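PDB 3GFF: IroE-like serine hydrolase from Shewanella oneidensis, which probably hydrolyses ester bonds as a serine hydrolase of the esterase D family. Local coordinates for residues Ala59-Phe64 with Val250-Leu255; Pro71-Val76 with Asp257-Leu262; Glu184-Val187 with Asp191-Gln194. All blocks are in the same frame, centred on the assembly; numbering follows the deposited sequence.

How the contacts relate
After its first three strands, the chain enters helix 51-65, which gives contact 1 its residues Ala59-Phe64, and then the loop before strand 77-81, which gives contact 2 its residues Pro71-Val76. Contact 3 follows as a short closure of its own, where the loop after helix 178-189 turns back on that helix. Helix 250-263 finally closes the two long loops, first contact 1 and then contact 2, so these two cross along the chain and contact 3 is nested inside both. Contacts 1 and 2 touch each other and the second subunit; contact 3 lies about 27 Å from contact 1, centre to centre.

Contact 1 of 3, residues Ala59-Phe64 with Val250-Leu255; sequences ASLLQF and VSHIGL
Leu61 reaches across to His252 with its CD2 methyl, which sits over one face of the imidazole, 4.0 Å from the ring centroid and 15° off the normal, a CH-pi contact. The same methyl lies 3.6 Å from His252 O, and Leu61 CB approaches His252 CE1. A branched leucine suits this place because its CD2 methyl can serve both the ring and Leu255, whose CD2 lies 4.3 Å from it. Deeper in, Leu255 CD2 packs against Leu62 CG at 4.0 Å, the two side chains crossing at about a right angle. With CG turned anti to the backbone N (chi1 177°), Leu255 extends toward helix 51-65.

The polar atoms of the histidine look elsewhere: ND1 is hydrogen-bonded to His57, and NE2 to His252 NE2 of the second subunit, so the imidazole is held from both nitrogens while Leu61 lies on its face. Leu255 also rests on Val142 of strand 138-144. Segments 59-64 and 250-255 run nearly parallel, their axes 10.6 Å apart at closest approach and crossing at -20°. Such flanking helices packed side by side against a largely parallel sheet are characteristic of the alpha/beta-hydrolase fold, and here the pair also lies at the subunit interface.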
# COMPACT_ATOMS: atom_id res chain seq x y z
N ALA A 59 1.70 -7.21 -5.73
CA ALA A 59 2.78 -8.11 -5.33
C ALA A 59 3.78 -7.43 -4.30
O ALA A 59 4.16 -8.07 -3.31
CB ALA A 59 3.53 -8.68 -6.56
N SER A 60 4.17 -6.16 -4.49
CA SER A 60 5.06 -5.51 -3.50
C SER A 60 4.37 -5.33 -2.12
O SER A 60 5.01 -5.45 -1.07
CB SER A 60 5.65 -4.18 -4.00
OG SER A 60 4.67 -3.20 -4.29
N LEU A 61 3.07 -5.06 -2.13
CA LEU A 61 2.33 -4.93 -0.89
C LEU A 61 2.27 -6.31 -0.22
O LEU A 61 2.63 -6.46 0.94
CB LEU A 61 0.94 -4.32 -1.16
CG LEU A 61 -0.04 -4.32 0.01
CD1 LEU A 61 0.60 -3.53 1.19
CD2 LEU A 61 -1.43 -3.81 -0.40
N LEU A 62 1.86 -7.32 -0.97
CA LEU A 62 1.77 -8.68 -0.42
C LEU A 62 3.07 -9.21 0.21
O LEU A 62 3.05 -9.76 1.32
CB LEU A 62 1.20 -9.66 -1.45
CG LEU A 62 -0.27 -9.45 -1.79
CD1 LEU A 62 -0.63 -10.25 -3.00
CD2 LEU A 62 -1.17 -9.83 -0.63
N GLN A 63 4.18 -9.05 -0.49
CA GLN A 63 5.49 -9.43 0.03
C GLN A 63 5.85 -8.56 1.23
O GLN A 63 6.44 -9.04 2.16
CB GLN A 63 6.55 -9.28 -1.06
CG GLN A 63 6.46 -10.34 -2.19
CD GLN A 63 7.23 -11.64 -1.90
OE1 GLN A 63 8.30 -11.64 -1.25
NE2 GLN A 63 6.71 -12.77 -2.42
N PHE A 64 5.52 -7.27 1.21
CA PHE A 64 5.79 -6.38 2.34
C PHE A 64 5.02 -6.85 3.59
O PHE A 64 5.58 -7.01 4.65
CB PHE A 64 5.47 -4.91 2.03
CG PHE A 64 5.60 -3.99 3.24
CD1 PHE A 64 6.80 -3.39 3.55
CD2 PHE A 64 4.49 -3.73 4.05
CE1 PHE A 64 6.92 -2.57 4.64
CE2 PHE A 64 4.59 -2.93 5.14
CZ PHE A 64 5.82 -2.34 5.44
N VAL A 250 -8.81 2.30 -5.36
CA VAL A 250 -9.19 1.40 -4.28
C VAL A 250 -8.58 -0.00 -4.42
O VAL A 250 -8.62 -0.78 -3.47
CB VAL A 250 -10.73 1.31 -4.09
CG1 VAL A 250 -11.34 0.31 -5.12
CG2 VAL A 250 -11.06 0.90 -2.65
N SER A 251 -7.97 -0.31 -5.58
CA SER A 251 -7.36 -1.63 -5.79
C SER A 251 -6.34 -1.92 -4.73
O SER A 251 -6.30 -3.03 -4.15
CB SER A 251 -6.75 -1.76 -7.22
OG SER A 251 -5.67 -0.84 -7.45
N HIS A 252 -5.55 -0.90 -4.40
CA HIS A 252 -4.46 -1.06 -3.43
C HIS A 252 -4.90 -1.24 -1.97
O HIS A 252 -4.54 -2.26 -1.35
CB HIS A 252 -3.51 0.10 -3.54
CG HIS A 252 -2.20 -0.12 -2.84
ND1 HIS A 252 -1.14 -0.78 -3.43
CD2 HIS A 252 -1.76 0.27 -1.62
CE1 HIS A 252 -0.11 -0.80 -2.60
NE2 HIS A 252 -0.46 -0.15 -1.50
N ILE A 253 -5.62 -0.24 -1.42
CA ILE A 253 -6.10 -0.27 -0.02
C ILE A 253 -7.13 -1.38 0.16
O ILE A 253 -7.31 -1.89 1.28
CB ILE A 253 -6.65 1.15 0.50
CG1 ILE A 253 -6.63 1.24 2.03
CG2 ILE A 253 -8.04 1.48 -0.05
CD1 ILE A 253 -5.21 1.02 2.72
N GLY A 254 -7.83 -1.71 -0.93
CA GLY A 254 -8.83 -2.79 -0.94
C GLY A 254 -8.17 -4.15 -0.71
O GLY A 254 -8.67 -4.96 0.06
N LEU A 255 -7.05 -4.40 -1.39
CA LEU A 255 -6.25 -5.61 -1.17
C LEU A 255 -5.61 -5.52 0.23
O LEU A 255 -5.60 -6.47 0.99
CB LEU A 255 -5.16 -5.74 -2.23
CG LEU A 255 -4.16 -6.93 -2.12
CD1 LEU A 255 -4.82 -8.31 -2.38
CD2 LEU A 255 -2.94 -6.73 -3.10

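Contact 2 of 3, residues Pro71-Val76 with Asp257-Leu262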
# COMPACT_ATOMS: atom_id res chain seq x y z
N PRO A 71 5.27 -10.88 10.81
CA PRO A 71 4.55 -10.73 9.56
C PRO A 71 3.04 -10.61 9.77
O PRO A 71 2.48 -11.25 10.66
CB PRO A 71 4.93 -12.00 8.77
CG PRO A 71 5.41 -12.97 9.78
CD PRO A 71 5.98 -12.17 10.90
N GLN A 72 2.40 -9.76 8.97
CA GLN A 72 1.00 -9.46 9.11
C GLN A 72 0.16 -10.47 8.37
O GLN A 72 -1.00 -10.71 8.72
CB GLN A 72 0.73 -8.04 8.62
CG GLN A 72 1.54 -6.99 9.40
CD GLN A 72 1.18 -6.95 10.87
OE1 GLN A 72 0.05 -6.63 11.23
NE2 GLN A 72 2.15 -7.24 11.73
N ILE A 73 0.71 -11.05 7.30
CA ILE A 73 0.00 -12.10 6.61
C ILE A 73 1.03 -13.20 6.41
O ILE A 73 2.22 -12.95 6.57
CB ILE A 73 -0.66 -11.62 5.31
CG1 ILE A 73 0.37 -11.15 4.28
CG2 ILE A 73 -1.68 -10.50 5.59
CD1 ILE A 73 -0.24 -10.73 2.95
N PRO A 74 0.60 -14.44 6.11
CA PRO A 74 1.58 -15.48 5.85
C PRO A 74 2.22 -15.33 4.46
O PRO A 74 1.78 -14.51 3.63
CB PRO A 74 0.77 -16.77 5.98
CG PRO A 74 -0.62 -16.41 5.77
CD PRO A 74 -0.78 -14.94 6.00
N LYS A 75 3.24 -16.13 4.22
CA LYS A 75 3.90 -16.16 2.92
C LYS A 75 2.97 -16.79 1.87
O LYS A 75 2.28 -17.72 2.16
CB LYS A 75 5.20 -16.96 3.03
CG LYS A 75 6.26 -16.35 3.98
CD LYS A 75 6.87 -15.13 3.39
CE LYS A 75 8.10 -14.62 4.16
NZ LYS A 75 7.79 -14.11 5.52
N VAL A 76 2.93 -16.25 0.66
CA VAL A 76 2.11 -16.82 -0.41
C VAL A 76 2.88 -16.85 -1.74
O VAL A 76 3.90 -16.19 -1.86
CB VAL A 76 0.84 -15.99 -0.66
CG1 VAL A 76 -0.01 -15.90 0.64
CG2 VAL A 76 1.21 -14.58 -1.18
N ASP A 257 -6.65 -4.19 2.98
CA ASP A 257 -7.57 -4.53 4.05
C ASP A 257 -8.19 -5.88 3.86
O ASP A 257 -8.53 -6.56 4.86
CB ASP A 257 -8.67 -3.51 4.14
CG ASP A 257 -8.20 -2.20 4.63
OD1 ASP A 257 -7.25 -2.15 5.47
OD2 ASP A 257 -8.87 -1.21 4.22
N GLY A 258 -8.37 -6.26 2.59
CA GLY A 258 -8.97 -7.54 2.26
C GLY A 258 -8.11 -8.71 2.67
O GLY A 258 -8.60 -9.63 3.28
N ILE A 259 -6.83 -8.64 2.35
CA ILE A 259 -5.88 -9.74 2.60
C ILE A 259 -5.52 -9.85 4.07
O ILE A 259 -5.23 -10.95 4.54
CB ILE A 259 -4.58 -9.62 1.71
CG1 ILE A 259 -4.00 -11.00 1.41
CG2 ILE A 259 -3.58 -8.65 2.32
CD1 ILE A 259 -4.99 -11.90 0.57
N ARG A 260 -5.51 -8.70 4.76
CA ARG A 260 -5.28 -8.63 6.17
C ARG A 260 -6.47 -9.23 6.95
O ARG A 260 -6.28 -9.90 7.96
CB ARG A 260 -4.96 -7.19 6.64
CG ARG A 260 -3.50 -6.78 6.41
CD ARG A 260 -3.22 -5.31 6.68
NE ARG A 260 -3.62 -4.90 8.03
CZ ARG A 260 -2.88 -5.02 9.13
NH1 ARG A 260 -1.64 -5.51 9.10
NH2 ARG A 260 -3.38 -4.63 10.31
N HIS A 261 -7.67 -8.94 6.50
CA HIS A 261 -8.85 -9.52 7.09
C HIS A 261 -8.90 -11.04 6.86
O HIS A 261 -9.20 -11.82 7.77
CB HIS A 261 -10.09 -8.87 6.49
CG HIS A 261 -11.36 -9.55 6.88
ND1 HIS A 261 -11.89 -9.41 8.14
CD2 HIS A 261 -12.18 -10.38 6.20
CE1 HIS A 261 -13.01 -10.12 8.22
NE2 HIS A 261 -13.20 -10.72 7.06
N LEU A 262 -8.57 -11.48 5.64
CA LEU A 262 -8.55 -12.91 5.34
C LEU A 262 -7.60 -13.69 6.24
O LEU A 262 -7.93 -14.78 6.68
CB LEU A 262 -8.13 -13.15 3.87
CG LEU A 262 -8.17 -14.63 3.45
CD1 LEU A 262 -9.65 -15.15 3.39
CD2 LEU A 262 -7.47 -14.80 2.07
O HOH W 1 -3.56 -9.50 9.19
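The guanidinium of Arg260 and the amide of Gln72 lie nearly coplanar, 12° apart, and they meet at their edges. Arg260 NH1 donates to Gln72 OE1 over 2.9 Å with an N-H...O angle of 151°. The donor sits in the carbonyl plane on a lone pair, at a C=O...N angle of 115°, consistent with the two flat groups sharing nearly one plane. Gln72 CG also lies at the guanidinium edge, in its plane. The two side chains run alongside each other in the same direction, and Arg260, bent at chi3, brings its NH1 beside Gln72. Glutamine fits here because its amide offers an acceptor to the arginine and a donor, NE2, to Met70 O. With an alanine here the acceptor is gone, and NH1 would probably be left without this mate, the guanidinium then relying more on its NH2 bond across the subunit interface. That bond runs from Arg260 NH2 to Glu244 O of the second subunit.

Behind this polar pair, a water donates to Gln72 O at 2.9 Å and to Arg260 O at 3.0 Å, bridging loop and helix backbones. Ile73, the next residue in the loop, makes the apolar half of the contact. Its CD1 packs on Ile259 CG2 at 4.0 Å, the side chains crossing at about a right angle, and its CG2 touches Ile259 O at 3.7 Å. Beta-branched isoleucine presents both methyls to the helix at once.

The loop that leads from helix 51-65 into strand 77-81 is thereby laid against helix 250-263: Ile73 and Ile259 both pack on Leu62 and Leu65 of helix 51-65, and Ile73 reaches Phe263 farther along helix 250-263.

Contact 3 of 3, residues Glu184-Val187 with Asp191-Gln194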
# COMPACT_ATOMS: atom_id res chain seq x y z
N GLU A 184 -27.80 -12.27 -7.37
CA GLU A 184 -28.73 -12.24 -6.27
C GLU A 184 -29.43 -13.60 -6.11
O GLU A 184 -29.64 -14.05 -4.99
CB GLU A 184 -29.78 -11.15 -6.51
CG GLU A 184 -29.25 -9.72 -6.39
CD GLU A 184 -30.27 -8.69 -6.84
OE1 GLU A 184 -31.24 -9.06 -7.53
OE2 GLU A 184 -30.10 -7.51 -6.54
N GLU A 185 -29.82 -14.22 -7.22
CA GLU A 185 -30.44 -15.54 -7.21
C GLU A 185 -29.51 -16.56 -6.53
O GLU A 185 -29.95 -17.39 -5.75
CB GLU A 185 -30.77 -15.97 -8.64
CG GLU A 185 -31.91 -15.17 -9.20
CD GLU A 185 -32.40 -15.57 -10.58
OE1 GLU A 185 -31.85 -16.53 -11.22
OE2 GLU A 185 -33.37 -14.91 -11.02
N ARG A 186 -28.21 -16.45 -6.80
CA ARG A 186 -27.25 -17.36 -6.19
C ARG A 186 -27.15 -17.17 -4.68
O ARG A 186 -27.06 -18.15 -3.95
CB ARG A 186 -25.88 -17.19 -6.83
CG ARG A 186 -24.82 -18.13 -6.26
CD ARG A 186 -25.10 -19.55 -6.56
NE ARG A 186 -24.22 -20.49 -5.84
CZ ARG A 186 -24.48 -21.00 -4.64
NH1 ARG A 186 -25.59 -20.64 -4.01
NH2 ARG A 186 -23.65 -21.88 -4.06
N VAL A 187 -27.14 -15.91 -4.23
CA VAL A 187 -27.11 -15.51 -2.80
C VAL A 187 -28.31 -16.11 -2.02
O VAL A 187 -28.13 -16.82 -1.02
CB VAL A 187 -27.05 -13.95 -2.70
CG1 VAL A 187 -27.42 -13.43 -1.31
CG2 VAL A 187 -25.70 -13.45 -3.12
N ASP A 191 -26.20 -21.64 0.77
CA ASP A 191 -25.50 -22.90 1.08
C ASP A 191 -24.18 -23.00 0.37
O ASP A 191 -23.88 -23.97 -0.31
CB ASP A 191 -26.39 -24.13 0.79
CG ASP A 191 -27.58 -24.20 1.70
OD1 ASP A 191 -27.49 -23.61 2.79
OD2 ASP A 191 -28.60 -24.82 1.33
N PHE A 192 -23.34 -21.98 0.55
CA PHE A 192 -22.00 -22.03 -0.06
C PHE A 192 -21.13 -23.07 0.64
O PHE A 192 -21.33 -23.37 1.81
CB PHE A 192 -21.34 -20.66 0.01
CG PHE A 192 -22.01 -19.66 -0.86
CD1 PHE A 192 -21.67 -19.57 -2.19
CD2 PHE A 192 -22.99 -18.84 -0.36
CE1 PHE A 192 -22.27 -18.64 -3.02
CE2 PHE A 192 -23.62 -17.91 -1.17
CZ PHE A 192 -23.25 -17.81 -2.51
N LYS A 193 -20.17 -23.63 -0.09
CA LYS A 193 -19.34 -24.67 0.47
C LYS A 193 -18.06 -24.10 1.12
O LYS A 193 -16.95 -24.24 0.61
CB LYS A 193 -19.08 -25.76 -0.58
CG LYS A 193 -20.36 -26.57 -0.92
CD LYS A 193 -20.01 -27.85 -1.59
CE LYS A 193 -21.18 -28.78 -1.83
NZ LYS A 193 -22.08 -28.30 -2.85
N GLN A 194 -18.28 -23.45 2.26
CA GLN A 194 -17.24 -22.80 3.08
C GLN A 194 -16.41 -21.85 2.24
O GLN A 194 -15.20 -22.04 2.00
CB GLN A 194 -16.35 -23.83 3.79
CG GLN A 194 -17.07 -24.74 4.76
CD GLN A 194 -17.99 -24.00 5.73
OE1 GLN A 194 -19.22 -24.15 5.65
NE2 GLN A 194 -17.43 -23.22 6.63
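A cation-pi stack joins the C-terminal part of helix 178-189 to the loop that follows it, at a helix-to-strand connection of the alpha/beta-hydrolase fold, just before the chain enters strand 195-201. The guanidinium of Arg186 lies flat on the ring of Phe192, their planes 17° apart and their centres 4.2 Å apart. The overlap is displaced: CZ of Arg186 stands 32° off the ring normal, so the cation overlaps one face off-centre, toward the rim at CD1, CE1 and CZ of the phenylalanine. Phe192 CE1 lies over the centre of the guanidinium.

Arg186 reaches the ring by leaving the helix with CG anti to the backbone N and then bending at chi2 (66°), and it meets Phe192 coming from the opposite direction. Arginine suits the place because its flat cation can stack on an aromatic face while its edge N-H groups remain available for bonds in its own plane. NE forms a salt bridge with Asp158 and NH1 bonds Gly190 O, and together these would be expected to fix the rotation of the head group. Phenylalanine suits the buried side, where its ring also touches Leu155 of helix 146-156 and Pro232. The chain next makes an inverse gamma turn centred on Lys193. In the stack itself, Arg186 NH2 lies 3.6 Å from Phe192 CD1.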